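Local coordinates for glyoxalase family protein (Bacillus cereus, PDB 1SS4), which is assigned to the glyoxalase (vicinal oxygen chelate) family, probably binds a metal, and may act as a methylmalonyl-CoA epimerase, although its function is not established, at residues F101-I106 / I144-E149; A118-E123 / R132-R137. All blocks are in the same frame, centred on the assembly; numbering follows the deposited sequence.

Contact 1 (F101-I106 / I144-E149); sequences FTVEDI and IGLAEE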
loop_
_atom_site.group_PDB
_atom_site.type_symbol
_atom_site.label_atom_id
_atom_site.label_comp_id
_atom_site.label_asym_id
_atom_site.label_seq_id
_atom_site.Cartn_x
_atom_site.Cartn_y
_atom_site.Cartn_z
ATOM N N PHE A 101 6.997 6.595 -5.049
ATOM C CA PHE A 101 8.196 6.076 -5.718
ATOM C C PHE A 101 9.232 7.200 -5.902
ATOM O O PHE A 101 8.873 8.333 -6.217
ATOM C CB PHE A 101 7.847 5.549 -7.116
ATOM C CG PHE A 101 6.880 4.399 -7.121
ATOM C CD1 PHE A 101 7.293 3.123 -6.742
ATOM C CD2 PHE A 101 5.571 4.577 -7.563
ATOM C CE1 PHE A 101 6.421 2.029 -6.808
ATOM C CE2 PHE A 101 4.688 3.489 -7.633
ATOM C CZ PHE A 101 5.120 2.208 -7.253
ATOM N N THR A 102 10.512 6.891 -5.701
ATOM C CA THR A 102 11.545 7.901 -5.954
ATOM C C THR A 102 12.107 7.504 -7.311
ATOM O O THR A 102 12.468 6.351 -7.511
ATOM C CB THR A 102 12.692 7.860 -4.939
ATOM O OG1 THR A 102 12.192 8.195 -3.641
ATOM C CG2 THR A 102 13.791 8.884 -5.331
ATOM N N VAL A 103 12.146 8.446 -8.243
ATOM C CA VAL A 103 12.655 8.177 -9.582
ATOM C C VAL A 103 13.839 9.083 -9.905
ATOM O O VAL A 103 14.097 10.066 -9.207
ATOM C CB VAL A 103 11.553 8.376 -10.654
ATOM C CG1 VAL A 103 10.454 7.346 -10.450
ATOM C CG2 VAL A 103 10.987 9.781 -10.576
ATOM N N GLU A 104 14.564 8.749 -10.964
ATOM C CA GLU A 104 15.723 9.537 -11.340
ATOM C C GLU A 104 15.352 10.941 -11.811
ATOM O O GLU A 104 15.888 11.936 -11.317
ATOM C CB GLU A 104 16.500 8.813 -12.426
ATOM C CG GLU A 104 17.928 9.275 -12.538
ATOM C CD GLU A 104 18.701 8.456 -13.535
ATOM O OE1 GLU A 104 18.437 8.604 -14.752
ATOM O OE2 GLU A 104 19.562 7.657 -13.099
ATOM N N ASP A 105 14.443 11.022 -12.775
ATOM C CA ASP A 105 14.006 12.310 -13.295
ATOM C C ASP A 105 12.492 12.378 -13.312
ATOM O O ASP A 105 11.843 11.758 -14.154
ATOM C CB ASP A 105 14.521 12.537 -14.711
ATOM C CG ASP A 105 13.943 13.798 -15.326
ATOM O OD1 ASP A 105 14.276 14.905 -14.856
ATOM O OD2 ASP A 105 13.134 13.682 -16.262
ATOM N N ILE A 106 11.938 13.155 -12.394
ATOM C CA ILE A 106 10.497 13.268 -12.275
ATOM C C ILE A 106 9.829 13.936 -13.475
ATOM O O ILE A 106 8.717 13.567 -13.860
ATOM C CB ILE A 106 10.132 13.990 -10.951
ATOM C CG1 ILE A 106 8.625 13.923 -10.706
ATOM C CG2 ILE A 106 10.642 15.428 -10.978
ATOM C CD1 ILE A 106 8.229 14.507 -9.367
ATOM N N ILE A 144 -0.770 7.601 -7.172
ATOM C CA ILE A 144 0.645 7.281 -7.001
ATOM C C ILE A 144 1.386 8.570 -6.678
ATOM O O ILE A 144 0.981 9.640 -7.092
ATOM C CB ILE A 144 1.250 6.737 -8.302
ATOM C CG1 ILE A 144 0.461 5.523 -8.782
ATOM C CG2 ILE A 144 2.680 6.383 -8.084
ATOM C CD1 ILE A 144 0.528 4.354 -7.836
ATOM N N GLY A 145 2.471 8.451 -5.930
ATOM C CA GLY A 145 3.289 9.590 -5.596
ATOM C C GLY A 145 4.630 9.378 -6.299
ATOM O O GLY A 145 5.108 8.251 -6.434
ATOM N N LEU A 146 5.222 10.462 -6.772
ATOM C CA LEU A 146 6.523 10.399 -7.441
ATOM C C LEU A 146 7.424 11.443 -6.825
ATOM O O LEU A 146 6.974 12.526 -6.494
ATOM C CB LEU A 146 6.385 10.692 -8.929
ATOM C CG LEU A 146 5.567 9.783 -9.833
ATOM C CD1 LEU A 146 5.543 10.388 -11.231
ATOM C CD2 LEU A 146 6.165 8.404 -9.859
ATOM N N ALA A 147 8.695 11.107 -6.654
ATOM C CA ALA A 147 9.660 12.056 -6.112
ATOM C C ALA A 147 11.032 11.865 -6.745
ATOM O O ALA A 147 11.386 10.765 -7.162
ATOM C CB ALA A 147 9.791 11.887 -4.624
ATOM N N GLU A 148 11.786 12.955 -6.800
ATOM C CA GLU A 148 13.148 12.948 -7.321
ATOM C C GLU A 148 14.028 13.646 -6.285
ATOM O O GLU A 148 13.709 14.738 -5.815
ATOM C CB GLU A 148 13.246 13.694 -8.660
ATOM C CG GLU A 148 14.691 14.009 -9.045
ATOM C CD GLU A 148 14.816 14.899 -10.269
ATOM O OE1 GLU A 148 15.858 15.579 -10.382
ATOM O OE2 GLU A 148 13.900 14.917 -11.120
ATOM N N GLU A 149 15.129 12.995 -5.929
ATOM C CA GLU A 149 16.078 13.525 -4.952
ATOM C C GLU A 149 17.005 14.565 -5.600
ATOM O O GLU A 149 17.466 14.374 -6.725
ATOM C CB GLU A 149 16.906 12.372 -4.390
ATOM C CG GLU A 149 16.870 12.242 -2.893
ATOM C CD GLU A 149 16.611 10.816 -2.460
ATOM O OE1 GLU A 149 17.246 9.898 -3.031
ATOM O OE2 GLU A 149 15.775 10.613 -1.550
HETATM O O HOH W 1 13.225 9.570 -1.935
HETATM O O HOH W 2 15.979 10.750 -7.547
HETATM O O HOH W 3 13.281 16.460 -13.147
#

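Contact 2 (A118-E123 / R132-R137); sequences AELVGE and RLCYIR. With FMT (formic acid), chain F.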
loop_
_atom_site.group_PDB
_atom_site.type_symbol
_atom_site.label_atom_id
_atom_site.label_comp_id
_atom_site.label_asym_id
_atom_site.label_seq_id
_atom_site.Cartn_x
_atom_site.Cartn_y
_atom_site.Cartn_z
ATOM N N ALA A 118 -2.080 9.346 -17.911
ATOM C CA ALA A 118 -2.068 9.624 -16.476
ATOM C C ALA A 118 -2.295 11.120 -16.286
ATOM O O ALA A 118 -2.049 11.906 -17.208
ATOM C CB ALA A 118 -0.732 9.201 -15.863
ATOM N N GLU A 119 -2.767 11.519 -15.108
ATOM C CA GLU A 119 -3.027 12.931 -14.855
ATOM C C GLU A 119 -2.393 13.467 -13.574
ATOM O O GLU A 119 -2.556 12.897 -12.493
ATOM C CB GLU A 119 -4.537 13.202 -14.803
ATOM C CG GLU A 119 -5.198 12.772 -13.495
ATOM C CD GLU A 119 -6.534 13.462 -13.234
ATOM O OE1 GLU A 119 -6.547 14.706 -13.081
ATOM O OE2 GLU A 119 -7.567 12.758 -13.180
ATOM N N LEU A 120 -1.684 14.586 -13.709
ATOM C CA LEU A 120 -1.032 15.231 -12.578
ATOM C C LEU A 120 -2.122 15.765 -11.635
ATOM O O LEU A 120 -3.026 16.491 -12.061
ATOM C CB LEU A 120 -0.146 16.362 -13.101
ATOM C CG LEU A 120 0.701 17.149 -12.105
ATOM C CD1 LEU A 120 1.641 16.199 -11.355
ATOM C CD2 LEU A 120 1.496 18.226 -12.863
ATOM N N VAL A 121 -2.056 15.409 -10.356
ATOM C CA VAL A 121 -3.086 15.848 -9.418
ATOM C C VAL A 121 -2.956 17.307 -9.055
ATOM O O VAL A 121 -3.949 18.034 -9.019
ATOM C CB VAL A 121 -3.065 15.002 -8.132
ATOM C CG1 VAL A 121 -4.160 15.477 -7.158
ATOM C CG2 VAL A 121 -3.275 13.551 -8.497
ATOM N N GLY A 122 -1.731 17.733 -8.784
ATOM C CA GLY A 122 -1.480 19.115 -8.427
ATOM C C GLY A 122 -0.320 19.604 -9.265
ATOM O O GLY A 122 -0.357 19.520 -10.483
ATOM N N GLU A 123 0.722 20.100 -8.614
ATOM C CA GLU A 123 1.892 20.576 -9.332
ATOM C C GLU A 123 3.095 19.757 -8.904
ATOM O O GLU A 123 3.055 19.077 -7.875
ATOM C CB GLU A 123 2.160 22.046 -8.988
ATOM C CG GLU A 123 0.970 22.962 -9.186
ATOM C CD GLU A 123 1.155 24.335 -8.553
ATOM O OE1 GLU A 123 0.156 25.077 -8.485
ATOM O OE2 GLU A 123 2.280 24.677 -8.129
ATOM N N ARG A 132 11.619 17.038 -5.029
ATOM C CA ARG A 132 10.705 17.604 -6.002
ATOM C C ARG A 132 9.724 16.436 -6.057
ATOM O O ARG A 132 10.145 15.283 -6.166
ATOM C CB ARG A 132 11.371 17.823 -7.361
ATOM C CG ARG A 132 12.169 19.135 -7.463
ATOM C CD ARG A 132 12.586 19.424 -8.905
ATOM N NE ARG A 132 11.436 19.734 -9.750
ATOM C CZ ARG A 132 11.325 19.371 -11.023
ATOM N NH1 ARG A 132 12.303 18.685 -11.601
ATOM N NH2 ARG A 132 10.230 19.669 -11.711
ATOM N N LEU A 133 8.430 16.715 -5.947
ATOM C CA LEU A 133 7.460 15.628 -5.969
ATOM C C LEU A 133 6.075 16.035 -6.448
ATOM O O LEU A 133 5.748 17.219 -6.516
ATOM C CB LEU A 133 7.339 15.010 -4.574
ATOM C CG LEU A 133 6.565 15.838 -3.550
ATOM C CD1 LEU A 133 6.227 14.966 -2.349
ATOM C CD2 LEU A 133 7.381 17.064 -3.134
ATOM N N CYS A 134 5.266 15.028 -6.768
ATOM C CA CYS A 134 3.911 15.244 -7.231
ATOM C C CYS A 134 3.067 13.994 -7.001
ATOM O O CYS A 134 3.586 12.930 -6.645
ATOM C CB CYS A 134 3.901 15.565 -8.726
ATOM S SG CYS A 134 4.432 14.185 -9.764
ATOM N N TYR A 135 1.767 14.154 -7.204
ATOM C CA TYR A 135 0.804 13.061 -7.103
ATOM C C TYR A 135 0.265 12.914 -8.509
ATOM O O TYR A 135 -0.005 13.903 -9.190
ATOM C CB TYR A 135 -0.362 13.401 -6.175
ATOM C CG TYR A 135 -0.145 13.111 -4.708
ATOM C CD1 TYR A 135 -1.218 13.166 -3.810
ATOM C CD2 TYR A 135 1.115 12.805 -4.209
ATOM C CE1 TYR A 135 -1.034 12.922 -2.458
ATOM C CE2 TYR A 135 1.311 12.569 -2.861
ATOM C CZ TYR A 135 0.229 12.631 -1.991
ATOM O OH TYR A 135 0.437 12.429 -0.652
ATOM N N ILE A 136 0.096 11.678 -8.937
ATOM C CA ILE A 136 -0.402 11.384 -10.264
ATOM C C ILE A 136 -1.490 10.348 -10.154
ATOM O O ILE A 136 -1.392 9.446 -9.323
ATOM C CB ILE A 136 0.718 10.768 -11.135
ATOM C CG1 ILE A 136 1.820 11.797 -11.358
ATOM C CG2 ILE A 136 0.148 10.247 -12.450
ATOM C CD1 ILE A 136 1.388 12.945 -12.221
ATOM N N ARG A 137 -2.528 10.496 -10.979
ATOM C CA ARG A 137 -3.603 9.522 -11.066
ATOM C C ARG A 137 -3.136 8.675 -12.254
ATOM O O ARG A 137 -3.113 9.148 -13.407
ATOM C CB ARG A 137 -4.940 10.195 -11.397
ATOM C CG ARG A 137 -5.524 11.031 -10.270
ATOM C CD ARG A 137 -6.623 10.282 -9.559
ATOM N NE ARG A 137 -7.061 10.931 -8.323
ATOM C CZ ARG A 137 -7.423 10.255 -7.239
ATOM N NH1 ARG A 137 -7.384 8.932 -7.271
ATOM N NH2 ARG A 137 -7.826 10.891 -6.135
HETATM C C FMT F . -7.981 14.270 -7.571
HETATM O O1 FMT F . -7.641 13.628 -8.619
HETATM O O2 FMT F . -7.259 13.968 -6.565
HETATM O O HOH W 4 0.963 16.884 -7.951
#

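Contact 1 (F101-I106 / I144-E149)
Phe101 and Val103 grip 144-149 through a parallel ladder: Phe101 N donates to Gly145 O (2.9 Å), Ala147 N to Phe101 O (2.8 Å), and Val103 N to Ala147 O (2.7 Å). Beyond it a water takes over, accepting from Glu149 N and donating to Val103 O. The ladder joins the first and last strands of a mixed 1-4-3-2 sheet, the order of a vicinal oxygen chelate βαβββ module; strand 95-103 is outermost within the chain, but an antiparallel strand of the second subunit continues the sheet past it. Glu148 carries the one direct side-chain hydrogen bond across the contact: CG lies anti to the backbone N (chi1 165°), the chain runs on extended, and OE2 accepts from Ile106 N at 2.9 Å on its anti side. That donor opens helix 106-115, N-capped by Asp105, whose OD2 bonds Glu108 N; the helix end may offset the repulsion between Asp105 OD1 and Glu148 OE2, 3.8 Å apart. Apolar contacts gather on the Phe101-Leu146 face. Ile144 CG2 meets the Phe101 ring at its edge, 3.4 Å from CD2, while Ile106 CD1 packs against Leu146 CB (4.3 Å).

Contact 2 (A118-E123 / R132-R137)
Glu119 and Arg137 form an antiparallel hydrogen-bonded pair, each satisfying the other's backbone: Glu119 N donates to Arg137 O (2.9 Å) and Arg137 N to Glu119 O (2.8 Å). Leu120 and Ile136 follow as a non-hydrogen-bonded pair, and Val121 N then donates to Tyr135 O at 2.8 Å. There the direct ladder gives way. A water accepts from Tyr135 N and from Gly122 N, each at 2.9 Å, and may also donate to Glu123 O, so the break in strand 119-127 is bridged by solvent within this hairpin with strand 131-137.

The side chains of Glu119 and Arg137 run alongside each other in the same direction, but touch through carbon: Glu119 CG, set between its own N and carbonyl carbon (chi1 77°), sits 3.3 Å from Arg137 CB. Their charged ends do not meet. Arg137 instead presents its guanidinium edge to a bound formic acid molecule, NE donating to O1 (2.8 Å) and NH2 to O2, while Ala89 O and Gly141 O take bonds from NH2 and NH1. On the Leu120-Ile136 face packing is tight, with Ile136 CD1 only 3.4 Å from Leu120 CD1, which also lies against Cys134 CB. Val121 covers the Tyr135 carbonyl with CG2. Glu123 turns from the hairpin, and its OE2 forms a salt bridge with Arg49 of the second subunit.

Arg137 bonds a molecule probably from the crystallisation liquor, and Glu123 is bridged to the second subunit, so cohesion between the segments appears to rest on backbone bonds, the bridging water and carbon packing rather than on a salt bridge.

Overall arrangement
Both contacts belong to one four-strand sheet: contact 1 pairs strands 95-103 and 143-149, contact 2 strands 119-127 and 131-137, and the two inner strands are neighbours. Ile144 O lies 2.9 Å from Ile136 N, a probable hydrogen bond stitching the contacts together, and their centres are about 10 Å apart. Contact 1 is the more buried, with eight of twelve touching residues enclosed, and its parallel strands are far apart in sequence; contact 2, a local antiparallel hairpin, has four of eleven buried. Their polar chemistry differs accordingly: in 101-106/144-149 a carboxylate serves a helix start, whereas in 118-123/132-137 charged ends turn to partners outside the two segments. Both also touch the second subunit.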